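Immunoreactive 84kD antigen PG93 (Porphyromonas gingivalis, PDB 5M11) serves as an essential surface component of the type IX secretion system of this oral bacterium and binds zinc and calcium ions. Local coordinates at residues A[98-103]-A[138-143]; A[204-209]-A[216-221]; A[224-229]-A[257-262]; A[436-441]-A[468-473]; A[443-448]-A[458-463]. All coordinates share one frame; numbering follows the deposited sequence.

Contact 1: residues A[98-103]-A[138-143]; sequences VPALKD and ARIPAT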
# COMPACT_ATOMS: atom_id res chain seq x y z
N VAL A 98 -5.01 22.04 -1.22
CA VAL A 98 -5.39 22.91 -0.10
C VAL A 98 -4.83 22.21 1.17
O VAL A 98 -5.54 21.44 1.83
CB VAL A 98 -6.92 23.22 -0.04
CG1 VAL A 98 -7.23 24.27 1.00
CG2 VAL A 98 -7.47 23.66 -1.40
N PRO A 99 -3.50 22.39 1.48
CA PRO A 99 -2.89 21.63 2.59
C PRO A 99 -2.95 22.27 3.98
O PRO A 99 -2.30 21.74 4.89
CB PRO A 99 -1.43 21.52 2.16
CG PRO A 99 -1.18 22.72 1.33
CD PRO A 99 -2.49 23.19 0.75
N ALA A 100 -3.70 23.38 4.15
CA ALA A 100 -3.83 24.12 5.41
C ALA A 100 -4.17 23.24 6.62
O ALA A 100 -3.57 23.45 7.67
CB ALA A 100 -4.89 25.21 5.27
N LEU A 101 -5.12 22.26 6.47
CA LEU A 101 -5.53 21.40 7.58
C LEU A 101 -4.47 20.40 7.93
O LEU A 101 -4.20 20.22 9.11
CB LEU A 101 -6.86 20.67 7.32
CG LEU A 101 -8.14 21.54 7.28
CD1 LEU A 101 -9.35 20.71 6.91
CD2 LEU A 101 -8.40 22.22 8.61
N LYS A 102 -3.85 19.76 6.92
CA LYS A 102 -2.79 18.77 7.11
C LYS A 102 -1.56 19.43 7.76
O LYS A 102 -0.92 18.84 8.66
CB LYS A 102 -2.43 18.11 5.76
CG LYS A 102 -1.11 17.33 5.71
CD LYS A 102 -0.60 17.08 4.28
CE LYS A 102 0.10 18.26 3.63
NZ LYS A 102 1.50 18.42 4.10
N ASP A 103 -1.23 20.67 7.31
CA ASP A 103 -0.07 21.42 7.80
C ASP A 103 -0.29 21.96 9.23
O ASP A 103 0.69 22.23 9.93
CB ASP A 103 0.30 22.56 6.83
CG ASP A 103 0.86 22.12 5.47
OD1 ASP A 103 1.23 20.92 5.33
OD2 ASP A 103 0.95 22.98 4.57
N ALA A 138 -9.46 27.65 -3.86
CA ALA A 138 -8.66 26.70 -3.09
C ALA A 138 -8.04 27.30 -1.81
O ALA A 138 -6.83 27.25 -1.62
CB ALA A 138 -7.57 26.13 -3.98
N ARG A 139 -8.86 27.89 -0.94
CA ARG A 139 -8.33 28.46 0.30
C ARG A 139 -9.34 28.33 1.43
O ARG A 139 -10.54 28.30 1.17
CB ARG A 139 -7.89 29.92 0.12
CG ARG A 139 -8.94 30.89 -0.41
CD ARG A 139 -8.41 32.32 -0.35
NE ARG A 139 -9.39 33.28 -0.86
CZ ARG A 139 -10.48 33.67 -0.20
NH1 ARG A 139 -10.74 33.19 1.02
NH2 ARG A 139 -11.33 34.53 -0.75
N ILE A 140 -8.84 28.25 2.68
CA ILE A 140 -9.72 28.12 3.83
C ILE A 140 -9.76 29.46 4.61
O ILE A 140 -8.85 29.76 5.37
CB ILE A 140 -9.36 26.89 4.70
CG1 ILE A 140 -9.71 25.61 3.95
CG2 ILE A 140 -10.07 26.95 6.04
CD1 ILE A 140 -8.86 24.51 4.29
N PRO A 141 -10.79 30.31 4.37
CA PRO A 141 -10.83 31.61 5.05
C PRO A 141 -11.17 31.57 6.53
O PRO A 141 -11.05 32.60 7.19
CB PRO A 141 -11.95 32.34 4.31
CG PRO A 141 -12.81 31.28 3.75
CD PRO A 141 -11.90 30.16 3.41
N ALA A 142 -11.63 30.41 7.06
CA ALA A 142 -12.06 30.30 8.47
C ALA A 142 -12.19 28.88 8.91
O ALA A 142 -12.55 28.01 8.12
CB ALA A 142 -13.42 30.99 8.64
N THR A 143 -11.97 28.64 10.21
CA THR A 143 -12.21 27.38 10.89
C THR A 143 -12.86 27.76 12.18
O THR A 143 -12.26 28.46 12.99
CB THR A 143 -10.94 26.49 11.06
OG1 THR A 143 -10.47 26.06 9.77
CG2 THR A 143 -11.22 25.23 11.89
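The backbones of 98-103 and 138-143 run in similar directions where they touch, 24° apart from end to end, and no backbone hydrogen bond joins them: the CA atoms of Val-98 and Ala-138 are 5.8 Å apart, and the gap opens to 7.3 Å between those of Ala-100 and Ile-140. Past Val-98, segment 98-103 winds into a short, weakly bonded helical turn, whose N-H at Asp-103 bonds to the carbonyl of Pro-99. With its CG1 anti to the backbone N, chi1 -172°, Val-98 sends its two methyls to different partners. CG2 meets the CB of Ala-138 at 3.6 Å, while Val-98 CG1 lies 3.7 Å from Ile-140 CD1, the two side chains crossing obliquely. Ile-140 holds CG1 anti to the carbonyl carbon, and CD1 at the tip is shared by three residues, as Ala-100 CB stands 4.1 Å and Leu-101 CG 4.3 Å from Ile-140 CD1. All four side-chain contacts are apolar, mostly methyl to methyl, with Leu-101 offering its CG. Ala-138 and Arg-139 form a G1 bulge facing Asp-134, a zinc ligand, and Ile-86 and Ile-88 continue the hydrophobic layer beside Val-98. Strand 95-98 is the last of its four-stranded antiparallel sheet and strand 139-144 the last of the following one, so the contact joins the outer edges of consecutive blades of the N-terminal beta-propeller.

Contact 2: residues A[204-209]-A[216-221]; sequences EDICFL and YVAANQ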
# COMPACT_ATOMS: atom_id res chain seq x y z
N GLU A 204 -38.22 22.44 3.15
CA GLU A 204 -38.44 23.39 4.24
C GLU A 204 -38.31 22.72 5.65
O GLU A 204 -38.77 23.28 6.64
CB GLU A 204 -39.80 24.09 4.08
CG GLU A 204 -39.92 24.87 2.78
CD GLU A 204 -38.99 26.05 2.55
OE1 GLU A 204 -38.59 26.72 3.54
OE2 GLU A 204 -38.71 26.35 1.37
N ASP A 205 -37.64 21.55 5.75
CA ASP A 205 -37.46 20.86 7.02
C ASP A 205 -36.00 20.50 7.26
O ASP A 205 -35.20 20.42 6.33
CB ASP A 205 -38.31 19.58 7.11
CG ASP A 205 -39.74 19.69 6.63
OD1 ASP A 205 -40.53 20.41 7.27
OD2 ASP A 205 -40.07 19.05 5.61
N ILE A 206 -35.68 20.24 8.53
CA ILE A 206 -34.38 19.80 9.03
C ILE A 206 -34.64 18.47 9.75
O ILE A 206 -35.54 18.40 10.58
CB ILE A 206 -33.69 20.89 9.94
CG1 ILE A 206 -32.54 20.33 10.78
CG2 ILE A 206 -34.64 21.68 10.83
CD1 ILE A 206 -31.20 20.52 10.15
N CYS A 207 -33.92 17.40 9.38
CA CYS A 207 -34.09 16.09 10.04
C CYS A 207 -32.92 15.77 10.94
O CYS A 207 -31.75 16.00 10.57
CB CYS A 207 -34.33 14.97 9.04
SG CYS A 207 -35.85 15.15 8.07
N PHE A 208 -33.25 15.20 12.12
CA PHE A 208 -32.32 14.81 13.17
C PHE A 208 -32.39 13.33 13.45
O PHE A 208 -33.40 12.84 13.95
CB PHE A 208 -32.57 15.57 14.47
CG PHE A 208 -32.66 17.07 14.37
CD1 PHE A 208 -31.53 17.86 14.56
CD2 PHE A 208 -33.89 17.70 14.21
CE1 PHE A 208 -31.62 19.25 14.55
CE2 PHE A 208 -33.98 19.09 14.21
CZ PHE A 208 -32.84 19.86 14.38
N LEU A 209 -31.29 12.65 13.16
CA LEU A 209 -31.13 11.22 13.40
C LEU A 209 -30.47 11.01 14.73
O LEU A 209 -29.41 11.58 14.99
CB LEU A 209 -30.32 10.54 12.29
CG LEU A 209 -29.90 9.09 12.53
CD1 LEU A 209 -31.12 8.16 12.63
CD2 LEU A 209 -28.97 8.66 11.43
N TYR A 216 -36.16 12.66 13.80
CA TYR A 216 -37.00 13.79 14.11
C TYR A 216 -37.03 14.75 12.96
O TYR A 216 -36.03 14.94 12.28
CB TYR A 216 -36.55 14.45 15.41
CG TYR A 216 -37.10 13.76 16.63
CD1 TYR A 216 -38.33 14.13 17.17
CD2 TYR A 216 -36.44 12.67 17.20
CE1 TYR A 216 -38.87 13.47 18.27
CE2 TYR A 216 -36.98 12.01 18.31
CZ TYR A 216 -38.19 12.40 18.83
OH TYR A 216 -38.73 11.75 19.89
N VAL A 217 -38.18 15.34 12.71
CA VAL A 217 -38.33 16.29 11.62
C VAL A 217 -38.81 17.63 12.21
O VAL A 217 -39.59 17.65 13.18
CB VAL A 217 -39.25 15.74 10.49
CG1 VAL A 217 -40.72 15.73 10.89
CG2 VAL A 217 -39.05 16.52 9.20
N ALA A 218 -38.32 18.73 11.66
CA ALA A 218 -38.74 20.04 12.14
C ALA A 218 -38.80 21.06 11.00
O ALA A 218 -37.89 21.12 10.19
CB ALA A 218 -37.78 20.51 13.23
N ALA A 219 -39.88 21.84 10.91
CA ALA A 219 -40.00 22.90 9.91
C ALA A 219 -38.89 23.90 10.19
O ALA A 219 -38.72 24.30 11.35
CB ALA A 219 -41.37 23.56 10.02
N ASN A 220 -38.08 24.25 9.17
CA ASN A 220 -36.92 25.15 9.30
C ASN A 220 -37.31 26.55 9.83
O ASN A 220 -36.48 27.26 10.38
CB ASN A 220 -36.14 25.24 7.98
CG ASN A 220 -36.84 25.89 6.81
OD1 ASN A 220 -38.07 25.93 6.70
ND2 ASN A 220 -36.06 26.41 5.88
N GLN A 221 -38.58 26.92 9.72
CA GLN A 221 -39.08 28.20 10.20
C GLN A 221 -39.53 28.14 11.70
O GLN A 221 -39.91 29.17 12.25
CB GLN A 221 -40.23 28.71 9.29
CG GLN A 221 -41.25 27.65 8.79
CD GLN A 221 -40.90 26.97 7.46
OE1 GLN A 221 -41.02 25.75 7.31
NE2 GLN A 221 -40.47 27.75 6.45
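Phe-208 shows how one face of this antiparallel hairpin is packed. Its CB lies 4.2 Å from the CB of Tyr-216, the residue directly across in a hydrogen-bonded pair. CG stands anti to the carbonyl carbon, chi1 -51°, which carries the ring along the neighbouring strand. Phe-208 CD2 passes the Tyr-216 carbonyl O at 4.0 Å, and CE2, next to the tip, lies 4.2 Å from the CB of Ala-218, a methyl placed at the ring edge, near its plane. Ile-206, on the same face, adds its CG2 against Ala-218 CB at 4.1 Å. The other face carries Cys-207 and Val-217, a non-hydrogen-bonded pair, with SG of Cys-207 3.7 Å from CG2 of Val-217. Asp-205 CB lies 3.8 Å from the same Val-217 CG2, and its carboxylate is answered by a salt bridge from Arg-259.

Two reciprocal pairs of backbone bonds, Ile-206 with Ala-218 and Phe-208 with Tyr-216, hold the register. At the open end Asn-220 N-H reaches Glu-204 O at 2.8 Å, almost straight at 176° though above the carbonyl plane. Chemically, backbone bonds fix the alignment, apolar contacts lie on both faces, and the buried Asp-205 charge is probably balanced from the next sheet.

Contact 3: residues A[224-229]-A[257-262]; sequences EPELLL and KGRKTT
Two first torsions set up the salt bridge: Glu-226 holds CG in the crowded position between its backbone N and carbonyl carbon, chi1 68°, whereas Arg-259 places CG anti to its carbonyl carbon. Beyond these bonds both chains are extended, Arg-259 from CG as far as NE, so that the long arginine spans the gap between two backbones whose nearest CA atoms, those of Leu-228 and Arg-259, are 8.0 Å apart. The side chains cross at about a right angle. Arg-259 NH1 donates to Glu-226 OE2 over 3.1 Å in a nearly straight bond, 169° at the hydrogen. OE2 lies in the guanidinium plane, at its edge, yet the donor comes from above the carboxylate plane; the two planes are 86° apart, which rules out a paired, two-bond bridge in a common plane. The guanidinium has a second charged partner, since its NE forms a salt bridge with Asp-205, and this probably spreads the positive charge over two acids.

Alongside the arginine stem, Leu-228 brings CD1 to 4.1 Å from Arg-259 CB. Leu-229 CD1 approaches Thr-261 CG2 at 4.2 Å, and Thr-261 OG1 makes a weak bond back to Arg-259 O. Arg-259 and Lys-260 form a G1 bulge, both facing Glu-256. Ile-255 of strand 252-256 touches both leucines and Thr-261. Strand 226-230 is the last of its four-stranded sheet and strand 260-264 the last of the next, an arrangement characteristic of the outer rim between successive blades of a beta-propeller.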
# COMPACT_ATOMS: atom_id res chain seq x y z
N GLU A 224 -39.51 23.04 15.80
CA GLU A 224 -40.29 22.28 16.78
C GLU A 224 -40.24 20.82 16.34
O GLU A 224 -40.89 20.49 15.34
CB GLU A 224 -41.74 22.79 16.88
CG GLU A 224 -41.87 24.19 17.44
CD GLU A 224 -43.11 24.98 17.04
OE1 GLU A 224 -43.99 24.43 16.32
OE2 GLU A 224 -43.21 26.15 17.46
N PRO A 225 -39.43 19.93 16.96
CA PRO A 225 -39.33 18.57 16.43
C PRO A 225 -40.47 17.64 16.78
O PRO A 225 -40.90 17.54 17.94
CB PRO A 225 -38.02 18.04 17.03
CG PRO A 225 -37.44 19.15 17.86
CD PRO A 225 -38.55 20.11 18.13
N GLU A 226 -40.92 16.89 15.75
CA GLU A 226 -41.87 15.79 15.84
C GLU A 226 -41.23 14.56 15.19
O GLU A 226 -40.38 14.68 14.31
CB GLU A 226 -43.23 16.15 15.26
CG GLU A 226 -43.29 16.35 13.77
CD GLU A 226 -44.62 16.95 13.34
OE1 GLU A 226 -45.67 16.32 13.62
OE2 GLU A 226 -44.60 18.06 12.76
N LEU A 227 -41.60 13.37 15.66
CA LEU A 227 -41.01 12.13 15.17
C LEU A 227 -41.50 11.81 13.77
O LEU A 227 -42.71 11.76 13.58
CB LEU A 227 -41.35 10.98 16.14
CG LEU A 227 -40.72 9.62 15.85
CD1 LEU A 227 -39.30 9.57 16.30
CD2 LEU A 227 -41.49 8.51 16.53
N LEU A 228 -40.58 11.61 12.79
CA LEU A 228 -40.93 11.30 11.39
C LEU A 228 -41.04 9.78 11.23
O LEU A 228 -42.12 9.27 10.91
CB LEU A 228 -39.94 11.93 10.39
CG LEU A 228 -40.16 11.66 8.91
CD1 LEU A 228 -41.42 12.29 8.40
CD2 LEU A 228 -39.01 12.20 8.12
N LEU A 229 -39.94 9.06 11.47
CA LEU A 229 -39.96 7.60 11.46
C LEU A 229 -39.06 7.07 12.56
O LEU A 229 -38.27 7.81 13.15
CB LEU A 229 -39.65 6.97 10.08
CG LEU A 229 -38.33 7.18 9.31
CD1 LEU A 229 -38.26 8.52 8.65
CD2 LEU A 229 -37.07 6.83 10.10
N LYS A 257 -38.75 16.31 -0.18
CA LYS A 257 -39.60 17.48 0.04
C LYS A 257 -41.01 17.14 0.47
O LYS A 257 -41.69 16.32 -0.15
CB LYS A 257 -39.69 18.32 -1.24
CG LYS A 257 -38.51 19.22 -1.58
CD LYS A 257 -38.52 19.69 -3.07
CE LYS A 257 -39.81 20.35 -3.55
NZ LYS A 257 -39.72 20.85 -4.95
N GLY A 258 -41.48 17.83 1.49
CA GLY A 258 -42.84 17.66 1.98
C GLY A 258 -42.99 16.44 2.83
O GLY A 258 -44.11 15.98 3.04
N ARG A 259 -41.86 15.90 3.32
CA ARG A 259 -41.75 14.77 4.24
C ARG A 259 -42.26 13.46 3.64
O ARG A 259 -42.78 12.60 4.36
CB ARG A 259 -42.46 15.06 5.58
CG ARG A 259 -41.92 16.29 6.28
CD ARG A 259 -42.88 16.74 7.33
NE ARG A 259 -42.46 17.98 7.97
CZ ARG A 259 -42.82 18.34 9.19
NH1 ARG A 259 -43.58 17.54 9.93
NH2 ARG A 259 -42.41 19.50 9.70
N LYS A 260 -42.11 13.29 2.31
CA LYS A 260 -42.46 12.05 1.62
C LYS A 260 -41.35 11.06 1.93
O LYS A 260 -40.17 11.40 1.81
CB LYS A 260 -42.64 12.28 0.12
CG LYS A 260 -42.99 11.02 -0.68
CD LYS A 260 -42.68 11.24 -2.17
CE LYS A 260 -43.48 10.39 -3.11
NZ LYS A 260 -43.25 10.80 -4.53
N THR A 261 -41.73 9.89 2.41
CA THR A 261 -40.77 8.86 2.78
C THR A 261 -41.04 7.62 1.94
O THR A 261 -42.21 7.24 1.75
CB THR A 261 -40.83 8.56 4.29
OG1 THR A 261 -40.87 9.77 5.05
CG2 THR A 261 -39.66 7.74 4.76
N THR A 262 -39.96 7.03 1.39
CA THR A 262 -40.00 5.80 0.59
C THR A 262 -38.99 4.82 1.19
O THR A 262 -37.85 5.19 1.44
CB THR A 262 -39.72 6.07 -0.91
OG1 THR A 262 -40.59 7.08 -1.41
CG2 THR A 262 -39.87 4.83 -1.76

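Contact 4: residues A[436-441]-A[468-473]; sequences WGTLGA and ASFGNM
Ser-469 OG, on a side chain that points away from 436-441, is the best-held polar side-chain atom, gripped by two bonds: it donates to Phe-470 O at 2.9 Å, in the carbonyl plane and on a lone pair, and is also bonded to NE1 of Trp-333. Thr-438 OG1 is held by a hydrogen bond with Lys-425 O, and it sits 3.4 Å from the CB of Phe-470. This bond fits a threonine turned with OG1 in the crowded position between backbone N and carbonyl carbon, chi1 79°. The same rotation sends CG2 over one face of the Phe-470 ring, 4.2 Å above its plane and toward the rim. Met-473 closes the other end of the contact: its chain bends at chi3, bringing CE 3.7 Å from Thr-438 CG2, while its SD lies 3.8 Å from Trp-436 CB. The Trp-436 indole turns away toward Asp-430, which bonds NE1, and Lys-481, which makes a cation-pi contact. Across the segments the backbone contributes one weak bond, Ala-441 N to Ala-468 O. Strand 435-439 thus packs on the first strand of the following sheet through buried methyl, thioether and aromatic groups, with both hydroxyls satisfied by hydrogen bonds.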
# COMPACT_ATOMS: atom_id res chain seq x y z
N TRP A 436 10.58 -27.74 2.26
CA TRP A 436 11.14 -27.54 3.59
C TRP A 436 10.42 -26.37 4.25
O TRP A 436 10.05 -25.40 3.57
CB TRP A 436 12.64 -27.29 3.50
CG TRP A 436 13.38 -28.50 3.05
CD1 TRP A 436 13.60 -28.89 1.77
CD2 TRP A 436 13.90 -29.54 3.89
NE1 TRP A 436 14.25 -30.10 1.75
CE2 TRP A 436 14.47 -30.51 3.04
CE3 TRP A 436 13.96 -29.74 5.28
CZ2 TRP A 436 15.09 -31.66 3.53
CZ3 TRP A 436 14.57 -30.87 5.76
CH2 TRP A 436 15.11 -31.83 4.89
N GLY A 437 10.20 -26.46 5.54
CA GLY A 437 9.52 -25.41 6.25
C GLY A 437 9.66 -25.56 7.74
O GLY A 437 10.10 -26.60 8.23
N THR A 438 9.29 -24.50 8.45
CA THR A 438 9.37 -24.47 9.91
C THR A 438 7.97 -24.20 10.49
O THR A 438 7.08 -23.70 9.79
CB THR A 438 10.43 -23.44 10.36
OG1 THR A 438 9.88 -22.12 10.29
CG2 THR A 438 11.75 -23.55 9.58
N LEU A 439 7.77 -24.57 11.77
CA LEU A 439 6.54 -24.42 12.55
C LEU A 439 6.84 -23.71 13.85
O LEU A 439 7.88 -23.95 14.48
CB LEU A 439 5.91 -25.79 12.86
CG LEU A 439 5.64 -26.76 11.72
CD1 LEU A 439 5.86 -28.21 12.16
CD2 LEU A 439 4.24 -26.59 11.18
N GLY A 440 5.91 -22.87 14.27
CA GLY A 440 6.06 -22.14 15.52
C GLY A 440 5.46 -22.82 16.74
O GLY A 440 4.45 -23.53 16.63
N ALA A 441 6.10 -22.56 17.90
CA ALA A 441 5.79 -22.99 19.28
C ALA A 441 5.53 -24.52 19.44
O ALA A 441 4.58 -24.91 20.14
CB ALA A 441 4.61 -22.19 19.82
N ALA A 468 9.19 -19.63 19.61
CA ALA A 468 7.93 -19.02 19.19
C ALA A 468 7.80 -18.90 17.65
O ALA A 468 6.83 -19.42 17.10
CB ALA A 468 7.78 -17.65 19.82
N SER A 469 8.74 -18.23 16.97
CA SER A 469 8.61 -18.05 15.53
C SER A 469 9.93 -17.82 14.82
O SER A 469 10.78 -17.05 15.29
CB SER A 469 7.69 -16.88 15.22
OG SER A 469 7.64 -16.61 13.83
N PHE A 470 10.06 -18.48 13.66
CA PHE A 470 11.16 -18.33 12.72
C PHE A 470 10.74 -17.27 11.72
O PHE A 470 9.58 -16.85 11.72
CB PHE A 470 11.47 -19.67 12.02
CG PHE A 470 12.29 -20.68 12.78
CD1 PHE A 470 13.68 -20.60 12.82
CD2 PHE A 470 11.68 -21.77 13.40
CE1 PHE A 470 14.44 -21.58 13.48
CE2 PHE A 470 12.44 -22.73 14.09
CZ PHE A 470 13.81 -22.63 14.12
N GLY A 471 11.67 -16.85 10.86
CA GLY A 471 11.40 -15.83 9.86
C GLY A 471 11.19 -16.41 8.48
O GLY A 471 10.09 -16.84 8.14
N ASN A 472 12.25 -16.41 7.68
CA ASN A 472 12.21 -16.90 6.30
C ASN A 472 13.38 -17.86 6.03
O ASN A 472 14.40 -17.80 6.70
CB ASN A 472 12.20 -15.72 5.32
CG ASN A 472 11.14 -14.69 5.60
OD1 ASN A 472 11.40 -13.63 6.19
ND2 ASN A 472 9.91 -14.99 5.20
N MET A 473 13.21 -18.75 5.05
CA MET A 473 14.25 -19.72 4.76
C MET A 473 14.95 -19.47 3.43
O MET A 473 14.29 -19.24 2.41
CB MET A 473 13.65 -21.15 4.78
CG MET A 473 14.67 -22.27 4.63
SD MET A 473 13.87 -23.90 4.60
CE MET A 473 13.25 -24.00 6.28

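Contact 5: residues A[443-448]-A[458-463]; sequences GKNIFM and SFSYPD. With ZN (zinc ion), chain G.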
# COMPACT_ATOMS: atom_id res chain seq x y z
N GLY A 443 7.82 -28.68 19.47
CA GLY A 443 9.07 -29.45 19.57
C GLY A 443 9.79 -29.69 18.25
O GLY A 443 10.82 -29.06 18.00
N LYS A 444 9.23 -30.59 17.38
CA LYS A 444 9.77 -30.93 16.05
C LYS A 444 9.46 -29.78 15.08
O LYS A 444 8.56 -29.86 14.23
CB LYS A 444 9.20 -32.28 15.56
CG LYS A 444 9.66 -33.50 16.35
CD LYS A 444 8.76 -34.71 16.09
CE LYS A 444 9.32 -35.63 15.03
NZ LYS A 444 8.24 -36.26 14.21
N ASN A 445 10.23 -28.70 15.26
CA ASN A 445 10.15 -27.41 14.60
C ASN A 445 10.27 -27.45 13.08
O ASN A 445 9.42 -26.88 12.41
CB ASN A 445 11.26 -26.50 15.15
CG ASN A 445 10.85 -25.63 16.31
OD1 ASN A 445 11.67 -25.31 17.15
ND2 ASN A 445 9.59 -25.17 16.37
N ILE A 446 11.36 -28.04 12.57
CA ILE A 446 11.73 -28.11 11.15
C ILE A 446 11.09 -29.33 10.48
O ILE A 446 11.13 -30.42 11.04
CB ILE A 446 13.29 -28.14 11.05
CG1 ILE A 446 13.93 -26.88 11.73
CG2 ILE A 446 13.73 -28.26 9.59
CD1 ILE A 446 15.19 -27.13 12.49
N PHE A 447 10.51 -29.15 9.28
CA PHE A 447 9.87 -30.26 8.56
C PHE A 447 10.20 -30.26 7.05
O PHE A 447 10.70 -29.27 6.50
CB PHE A 447 8.33 -30.27 8.78
CG PHE A 447 7.55 -29.21 8.03
CD1 PHE A 447 7.15 -29.41 6.72
CD2 PHE A 447 7.18 -28.03 8.66
CE1 PHE A 447 6.45 -28.42 6.02
CE2 PHE A 447 6.48 -27.04 7.96
CZ PHE A 447 6.13 -27.24 6.65
N MET A 448 9.90 -31.40 6.41
CA MET A 448 10.01 -31.62 4.98
C MET A 448 8.82 -32.45 4.48
O MET A 448 8.41 -33.44 5.12
CB MET A 448 11.33 -32.29 4.60
CG MET A 448 11.54 -32.31 3.10
SD MET A 448 12.06 -33.92 2.42
CE MET A 448 10.51 -34.87 2.52
N SER A 458 9.75 -34.69 10.10
CA SER A 458 9.98 -33.52 10.96
C SER A 458 11.07 -33.85 11.97
O SER A 458 11.26 -35.02 12.34
CB SER A 458 8.71 -33.04 11.64
OG SER A 458 8.02 -34.09 12.30
N PHE A 459 11.83 -32.82 12.35
CA PHE A 459 12.92 -32.90 13.31
C PHE A 459 13.18 -31.52 13.91
O PHE A 459 12.48 -30.56 13.58
CB PHE A 459 14.19 -33.47 12.65
CG PHE A 459 14.75 -32.68 11.48
CD1 PHE A 459 15.62 -31.61 11.70
CD2 PHE A 459 14.46 -33.03 10.17
CE1 PHE A 459 16.15 -30.88 10.63
CE2 PHE A 459 15.01 -32.32 9.10
CZ PHE A 459 15.85 -31.25 9.34
N SER A 460 14.22 -31.41 14.76
CA SER A 460 14.69 -30.16 15.35
C SER A 460 16.10 -30.31 15.93
O SER A 460 16.68 -31.40 15.89
CB SER A 460 13.74 -29.66 16.43
OG SER A 460 13.97 -28.27 16.64
N TYR A 461 16.63 -29.21 16.47
CA TYR A 461 17.90 -29.17 17.17
C TYR A 461 17.62 -28.53 18.54
O TYR A 461 17.03 -27.45 18.56
CB TYR A 461 18.94 -28.41 16.35
CG TYR A 461 19.08 -28.91 14.93
CD1 TYR A 461 19.77 -30.09 14.65
CD2 TYR A 461 18.53 -28.20 13.86
CE1 TYR A 461 19.90 -30.56 13.34
CE2 TYR A 461 18.67 -28.65 12.55
CZ TYR A 461 19.37 -29.82 12.29
OH TYR A 461 19.52 -30.26 11.00
N PRO A 462 17.91 -29.21 19.68
CA PRO A 462 17.54 -28.66 21.01
C PRO A 462 17.75 -27.15 21.23
O PRO A 462 16.91 -26.51 21.88
CB PRO A 462 18.41 -29.45 21.99
CG PRO A 462 18.69 -30.73 21.30
CD PRO A 462 18.54 -30.54 19.82
N ASP A 463 18.84 -26.58 20.69
CA ASP A 463 19.19 -25.16 20.78
C ASP A 463 18.11 -24.24 20.07
O ASP A 463 17.91 -23.11 20.51
CB ASP A 463 20.62 -24.88 20.23
CG ASP A 463 21.20 -25.95 19.29
OD1 ASP A 463 21.75 -26.96 19.80
OD2 ASP A 463 21.08 -25.78 18.06
ZN ZN G . 23.05 -26.41 17.79
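The zinc ion is held by both carboxylate oxygens of Asp-463, OD2 at 2.1 Å and OD1 at 2.5 Å from the metal, and by NE2 of His-514. One shell out, Tyr-461 stacks its ring on that histidine and hydrogen-bonds Asp-512 of the calcium site through OH, so this tyrosine stands between two metal sites. Ile-446 packs against it: CD1 lies 3.8 Å from Tyr-461 CD2, the side chains crossing at about a right angle. The other branch of the isoleucine, CG2, touches Phe-459 CZ at 3.7 Å, and Ile-446 CB sits over one face of that ring, whose edge meets Tyr-461 CE2 in plane.

The backbone positions this layer. Ile-446 and Phe-459 form an antiparallel hydrogen-bonded pair, with Phe-459 N reaching Ile-446 O at 2.8 Å nearly straight, at 172°. The return bond, Ile-446 N to Phe-459 O, is more bent, 132° at the hydrogen, beside a classic bulge in which Asn-445 and Ile-446 both face Phe-459. Well away from the metal, Lys-444 curls at chi3 and chi4 to give NZ to Ser-458 OG at 2.9 Å. The chemistry runs from an ionic centre through stacked and apolar groups to a paired backbone; zinc ties the segment after strand 455-459 to strand 513-517 of the next sheet, and the aspartate and metal charges would probably polarise the His-514 imidazole.

Contacts 1, 2 and 3 come in that order along the chain, followed by contact 4, whose two segments bracket contact 5. Contacts 2 and 3 have centres about 8 Å apart and share one sheet, strands 214-219 and 226-230 being neighbours in it. Contacts 4 and 5 are similarly close, about 10 Å between centres, and share the sheet containing strands 435-439 and 446-450. The two pairs lie about 61 to 70 Å from each other, centre to centre; contact 1 is about 31 Å from contact 2 and 50 Å from contact 4. Contacts within and between blades thus recur in two separated regions of successive four-stranded antiparallel sheets, consistent with more than one propeller.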